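Local coordinates for polyprenyl synthetase (Zymomonas mobilis subsp. mobilis, PDB 4KKM), which probably catalyses chain elongation of isoprenoid diphosphates as a metal-dependent prenyltransferase of the FPP/GGPP synthase family, at residues V77-L82 with D306-I311; R229-A234 with H297-G302. All blocks are in the same frame, centred on the assembly; numbering follows the deposited sequence.

Interaction 1 (V77-L82 with D306-I311); sequences VATCAL and DYLRSI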
loop_
_atom_site.group_PDB
_atom_site.type_symbol
_atom_site.label_atom_id
_atom_site.label_comp_id
_atom_site.label_asym_id
_atom_site.label_seq_id
_atom_site.Cartn_x
_atom_site.Cartn_y
_atom_site.Cartn_z
ATOM N N VAL B 77 6.423 20.105 -4.788
ATOM C CA VAL B 77 7.452 21.119 -4.569
ATOM C C VAL B 77 6.919 22.519 -4.890
ATOM O O VAL B 77 7.107 23.460 -4.112
ATOM C CB VAL B 77 8.728 20.824 -5.401
ATOM C CG1 VAL B 77 9.656 22.033 -5.418
ATOM C CG2 VAL B 77 9.454 19.582 -4.869
ATOM N N ALA B 78 6.234 22.650 -6.023
ATOM C CA ALA B 78 5.705 23.947 -6.446
ATOM C C ALA B 78 4.566 24.443 -5.558
ATOM O O ALA B 78 4.354 25.648 -5.433
ATOM C CB ALA B 78 5.255 23.910 -7.912
ATOM N N THR B 79 3.819 23.524 -4.960
ATOM C CA THR B 79 2.745 23.929 -4.060
ATOM C C THR B 79 3.303 24.303 -2.688
ATOM O O THR B 79 2.911 25.311 -2.104
ATOM C CB THR B 79 1.660 22.841 -3.908
ATOM O OG1 THR B 79 1.210 22.437 -5.205
ATOM C CG2 THR B 79 0.471 23.391 -3.119
ATOM N N CYS B 80 4.230 23.496 -2.175
ATOM C CA CYS B 80 4.880 23.824 -0.906
ATOM C C CYS B 80 5.594 25.175 -0.973
ATOM O O CYS B 80 5.696 25.892 0.028
ATOM C CB CYS B 80 5.850 22.720 -0.485
ATOM S SG CYS B 80 5.021 21.225 0.065
ATOM N N ALA B 81 6.067 25.521 -2.168
ATOM C CA ALA B 81 6.735 26.797 -2.405
ATOM C C ALA B 81 5.831 28.006 -2.152
ATOM O O ALA B 81 6.319 29.113 -1.920
ATOM C CB ALA B 81 7.297 26.843 -3.822
ATOM N N LEU B 82 4.516 27.804 -2.203
ATOM C CA LEU B 82 3.568 28.890 -1.943
ATOM C C LEU B 82 3.677 29.374 -0.509
ATOM O O LEU B 82 3.402 30.529 -0.202
ATOM C CB LEU B 82 2.127 28.427 -2.169
ATOM C CG LEU B 82 1.738 27.943 -3.560
ATOM C CD1 LEU B 82 0.305 27.400 -3.567
ATOM C CD2 LEU B 82 1.886 29.087 -4.518
ATOM N N ASP B 306 3.904 31.205 -9.513
ATOM C CA ASP B 306 4.269 31.186 -10.931
ATOM C C ASP B 306 4.625 29.790 -11.455
ATOM O O ASP B 306 4.350 29.472 -12.612
ATOM C CB ASP B 306 5.398 32.177 -11.234
ATOM C CG ASP B 306 4.899 33.604 -11.376
ATOM O OD1 ASP B 306 3.670 33.801 -11.527
ATOM O OD2 ASP B 306 5.737 34.529 -11.347
ATOM N N TYR B 307 5.225 28.959 -10.606
ATOM C CA TYR B 307 5.557 27.592 -10.997
ATOM C C TYR B 307 4.311 26.787 -11.331
ATOM O O TYR B 307 4.229 26.167 -12.393
ATOM C CB TYR B 307 6.368 26.893 -9.906
ATOM C CG TYR B 307 7.766 27.438 -9.778
ATOM C CD1 TYR B 307 8.665 27.339 -10.834
ATOM C CD2 TYR B 307 8.189 28.061 -8.611
ATOM C CE1 TYR B 307 9.947 27.837 -10.731
ATOM C CE2 TYR B 307 9.470 28.567 -8.498
ATOM C CZ TYR B 307 10.346 28.449 -9.560
ATOM O OH TYR B 307 11.622 28.946 -9.454
ATOM N N LEU B 308 3.339 26.803 -10.424
ATOM C CA LEU B 308 2.053 26.158 -10.669
ATOM C C LEU B 308 1.368 26.715 -11.917
ATOM O O LEU B 308 0.773 25.969 -12.691
ATOM C CB LEU B 308 1.136 26.303 -9.452
ATOM C CG LEU B 308 1.471 25.411 -8.251
ATOM C CD1 LEU B 308 0.499 25.679 -7.106
ATOM C CD2 LEU B 308 1.482 23.920 -8.638
ATOM N N ARG B 309 1.456 28.026 -12.109
ATOM C CA ARG B 309 0.883 28.650 -13.299
ATOM C C ARG B 309 1.534 28.111 -14.577
ATOM O O ARG B 309 0.839 27.719 -15.513
ATOM C CB ARG B 309 0.980 30.181 -13.220
ATOM C CG ARG B 309 0.099 30.795 -12.129
ATOM C CD ARG B 309 0.147 32.325 -12.115
ATOM N NE ARG B 309 -0.666 32.869 -11.025
ATOM C CZ ARG B 309 -0.180 33.493 -9.954
ATOM N NH1 ARG B 309 1.126 33.689 -9.823
ATOM N NH2 ARG B 309 -1.009 33.937 -9.019
ATOM N N SER B 310 2.867 28.075 -14.595
ATOM C CA SER B 310 3.621 27.536 -15.729
ATOM C C SER B 310 3.314 26.066 -15.988
ATOM O O SER B 310 3.220 25.634 -17.141
ATOM C CB SER B 310 5.125 27.700 -15.500
ATOM O OG SER B 310 5.500 29.059 -15.589
ATOM N N ILE B 311 3.169 25.301 -14.910
ATOM C CA ILE B 311 2.897 23.877 -15.020
ATOM C C ILE B 311 1.573 23.650 -15.730
ATOM O O ILE B 311 1.486 22.811 -16.622
ATOM C CB ILE B 311 2.909 23.180 -13.639
ATOM C CG1 ILE B 311 4.342 23.087 -13.115
ATOM C CG2 ILE B 311 2.273 21.792 -13.723
ATOM C CD1 ILE B 311 4.429 22.733 -11.649
HETATM O O HOH W 1 4.145 27.752 -7.504
#
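L308 reaches from helix 306-314 onto A78 and T79 of helix 71-80 and onto L82 just beyond them, and puts both of its methyls to work. CD2 packs against A78 CB at 3.8 Å and comes as near as 3.7 Å to T79 OG1. CD1 lies 3.9 Å from L82 CD1, the two leucine side chains crossing at about a right angle. With chi1 at -75° and CG anti to the carbonyl carbon, the fork opens over A78 and T79. The small size of A78 is consistent with the close approach of the helices: its methyl points into the other helix, 3.8 Å from Y307 CB and 4.0 Å from I311 CD1, and the CA atoms of A78 and Y307 are 5.8 Å apart. L215 and L232 of neighbouring helices help to bury this apolar side. Cutting L308 back to an alanine is likely to open a gap beside A78 and leave L82 CD1 without its methyl partner.

Toward Y307 the fit is looser. Only CB of Y307 touches A78; the rest of the side chain leads away, and Y307 also touches M30 of helix 24-45. Between the backbones a water donates to A78 O and accepts from L308 N, at 3.2 Å. T79 OG1 bonds to L75 O in its own helix. No direct hydrogen bond crosses the contact, which therefore rests on apolar fit, with polar bridging left to the water.

Interaction 2 (R229-A234 with H297-G302); sequences RDRLKA and HLSVFG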
loop_
_atom_site.group_PDB
_atom_site.type_symbol
_atom_site.label_atom_id
_atom_site.label_comp_id
_atom_site.label_asym_id
_atom_site.label_seq_id
_atom_site.Cartn_x
_atom_site.Cartn_y
_atom_site.Cartn_z
ATOM N N ARG B 229 -7.076 25.400 0.842
ATOM C CA ARG B 229 -7.010 23.998 0.463
ATOM C C ARG B 229 -7.924 23.714 -0.723
ATOM O O ARG B 229 -7.527 23.025 -1.664
ATOM C CB ARG B 229 -7.358 23.074 1.632
ATOM C CG ARG B 229 -7.558 21.639 1.186
ATOM C CD ARG B 229 -7.301 20.622 2.283
ATOM N NE ARG B 229 -8.387 20.516 3.253
ATOM C CZ ARG B 229 -9.599 20.038 2.985
ATOM N NH1 ARG B 229 -9.909 19.638 1.759
ATOM N NH2 ARG B 229 -10.508 19.972 3.947
ATOM N N ASP B 230 -9.133 24.268 -0.681
ATOM C CA ASP B 230 -10.102 24.077 -1.751
ATOM C C ASP B 230 -9.649 24.680 -3.083
ATOM O O ASP B 230 -9.831 24.070 -4.132
ATOM C CB ASP B 230 -11.471 24.634 -1.347
ATOM C CG ASP B 230 -12.184 23.749 -0.345
ATOM O OD1 ASP B 230 -11.766 22.586 -0.173
ATOM O OD2 ASP B 230 -13.166 24.215 0.267
ATOM N N ARG B 231 -9.070 25.877 -3.042
ATOM C CA ARG B 231 -8.522 26.490 -4.248
ATOM C C ARG B 231 -7.449 25.604 -4.885
ATOM O O ARG B 231 -7.433 25.406 -6.104
ATOM C CB ARG B 231 -7.928 27.861 -3.935
ATOM C CG ARG B 231 -8.951 28.959 -3.717
ATOM C CD ARG B 231 -8.256 30.265 -3.382
ATOM N NE ARG B 231 -9.187 31.388 -3.375
ATOM C CZ ARG B 231 -9.521 32.090 -4.454
ATOM N NH1 ARG B 231 -8.999 31.792 -5.636
ATOM N NH2 ARG B 231 -10.374 33.095 -4.345
ATOM N N LEU B 232 -6.555 25.082 -4.054
ATOM C CA LEU B 232 -5.491 24.206 -4.537
ATOM C C LEU B 232 -6.044 22.892 -5.096
ATOM O O LEU B 232 -5.611 22.430 -6.148
ATOM C CB LEU B 232 -4.463 23.945 -3.430
ATOM C CG LEU B 232 -3.737 25.218 -2.979
ATOM C CD1 LEU B 232 -2.740 24.937 -1.862
ATOM C CD2 LEU B 232 -3.052 25.871 -4.165
ATOM N N LYS B 233 -7.006 22.290 -4.408
ATOM C CA LYS B 233 -7.604 21.061 -4.932
ATOM C C LYS B 233 -8.371 21.323 -6.231
ATOM O O LYS B 233 -8.420 20.470 -7.119
ATOM C CB LYS B 233 -8.488 20.376 -3.884
ATOM C CG LYS B 233 -7.701 19.811 -2.702
ATOM C CD LYS B 233 -8.547 18.878 -1.845
ATOM C CE LYS B 233 -8.603 17.473 -2.442
ATOM N NZ LYS B 233 -9.317 16.520 -1.544
ATOM N N ALA B 234 -8.951 22.512 -6.346
ATOM C CA ALA B 234 -9.646 22.902 -7.568
ATOM C C ALA B 234 -8.668 23.048 -8.738
ATOM O O ALA B 234 -8.988 22.704 -9.876
ATOM C CB ALA B 234 -10.421 24.209 -7.348
ATOM N N HIS B 297 -7.798 29.854 -10.027
ATOM C CA HIS B 297 -7.871 29.435 -8.627
ATOM C C HIS B 297 -6.713 30.021 -7.817
ATOM O O HIS B 297 -6.813 30.170 -6.600
ATOM C CB HIS B 297 -7.892 27.903 -8.491
ATOM C CG HIS B 297 -9.076 27.250 -9.139
ATOM N ND1 HIS B 297 -10.375 27.606 -8.852
ATOM C CD2 HIS B 297 -9.154 26.257 -10.060
ATOM C CE1 HIS B 297 -11.203 26.869 -9.573
ATOM N NE2 HIS B 297 -10.486 26.041 -10.313
ATOM N N LEU B 298 -5.628 30.369 -8.507
ATOM C CA LEU B 298 -4.404 30.838 -7.862
ATOM C C LEU B 298 -4.323 32.361 -7.816
ATOM O O LEU B 298 -3.291 32.918 -7.451
ATOM C CB LEU B 298 -3.176 30.298 -8.602
ATOM C CG LEU B 298 -3.098 28.783 -8.804
ATOM C CD1 LEU B 298 -1.878 28.429 -9.639
ATOM C CD2 LEU B 298 -3.058 28.066 -7.465
ATOM N N SER B 299 -5.405 33.031 -8.196
ATOM C CA SER B 299 -5.403 34.494 -8.280
ATOM C C SER B 299 -5.086 35.182 -6.949
ATOM O O SER B 299 -4.665 36.339 -6.930
ATOM C CB SER B 299 -6.733 35.007 -8.831
ATOM O OG SER B 299 -7.806 34.600 -8.003
ATOM N N VAL B 300 -5.276 34.472 -5.843
ATOM C CA VAL B 300 -5.017 35.048 -4.527
ATOM C C VAL B 300 -3.544 34.978 -4.125
ATOM O O VAL B 300 -3.155 35.539 -3.104
ATOM C CB VAL B 300 -5.885 34.397 -3.428
ATOM C CG1 VAL B 300 -7.370 34.657 -3.699
ATOM C CG2 VAL B 300 -5.586 32.903 -3.318
ATOM N N PHE B 301 -2.727 34.297 -4.924
ATOM C CA PHE B 301 -1.297 34.219 -4.640
ATOM C C PHE B 301 -0.500 35.174 -5.519
ATOM O O PHE B 301 -0.899 35.482 -6.644
ATOM C CB PHE B 301 -0.765 32.794 -4.838
ATOM C CG PHE B 301 -1.496 31.755 -4.041
ATOM C CD1 PHE B 301 -1.311 31.657 -2.671
ATOM C CD2 PHE B 301 -2.360 30.871 -4.661
ATOM C CE1 PHE B 301 -1.985 30.700 -1.931
ATOM C CE2 PHE B 301 -3.035 29.907 -3.929
ATOM C CZ PHE B 301 -2.847 29.822 -2.561
ATOM N N GLY B 302 0.637 35.627 -4.998
ATOM C CA GLY B 302 1.561 36.444 -5.759
ATOM C C GLY B 302 2.446 35.608 -6.667
ATOM O O GLY B 302 2.049 34.539 -7.130
HETATM O O HOH W 2 -9.999 33.249 -7.976
#
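R231 lays its guanidinium across V300, whose CG1 sits over the centre of one face, 3.4 Å from CZ. The arginine chain is extended from CG to NE, which carries the flat group out past the helix flank to the loop. There NH1 donates to H297 O at 2.9 Å with an N-H...O angle of 151°; the oxygen lies near the guanidinium plane, whereas the nitrogen stands well above the carbonyl plane. A water in the guanidinium plane also accepts from NH1 and pairs with S299 OG, which is hydrogen-bonded to A296 O as well. Face packing and these in-plane partners together probably limit rotation of the group.

The loop wraps the flank of helix 226-253 through a type I beta turn, L298 to F301, closed by F301 N to L298 O; it joins helix 280-296 to helix 306-314 in the alpha-helical isoprenoid synthase fold. Before the turn, the H297 ring lies flat over A234, a CH-pi contact with CB 3.5 Å from the ring centroid and 8° off its normal. NE2 of the ring is held by D238, one turn farther along the same helix. On the buried side L232 CD2 is 4.0 Å from both L298 CD2 and F301 CE2, meeting each side chain at about a right angle. V300 CG2 covers one face of the F301 ring, while L82 and F83 also touch F301.

Overall arrangement
From the N terminus the chain first passes 77-82, at the end of helix 71-80, then runs through the intervening helices to 229-234 on helix 226-253. Interaction 2 closes the shorter loop, 62 residues on, when the chain leaves helix 280-296 and turns back at 297-302. Interaction 1 closes the longer one, spanning 223 residues, as helix 306-314 returns to 77-82; the shorter loop lies wholly within it. Their centres are about 11 Å apart. R309 of helix 306-314 probably hydrogen-bonds to F301 O and G302 O, and L308 packs on L298. Interactions 1 and 2 together tie helix 306-314 and the loop before it to helices 71-80 and 226-253, away from the calcium site.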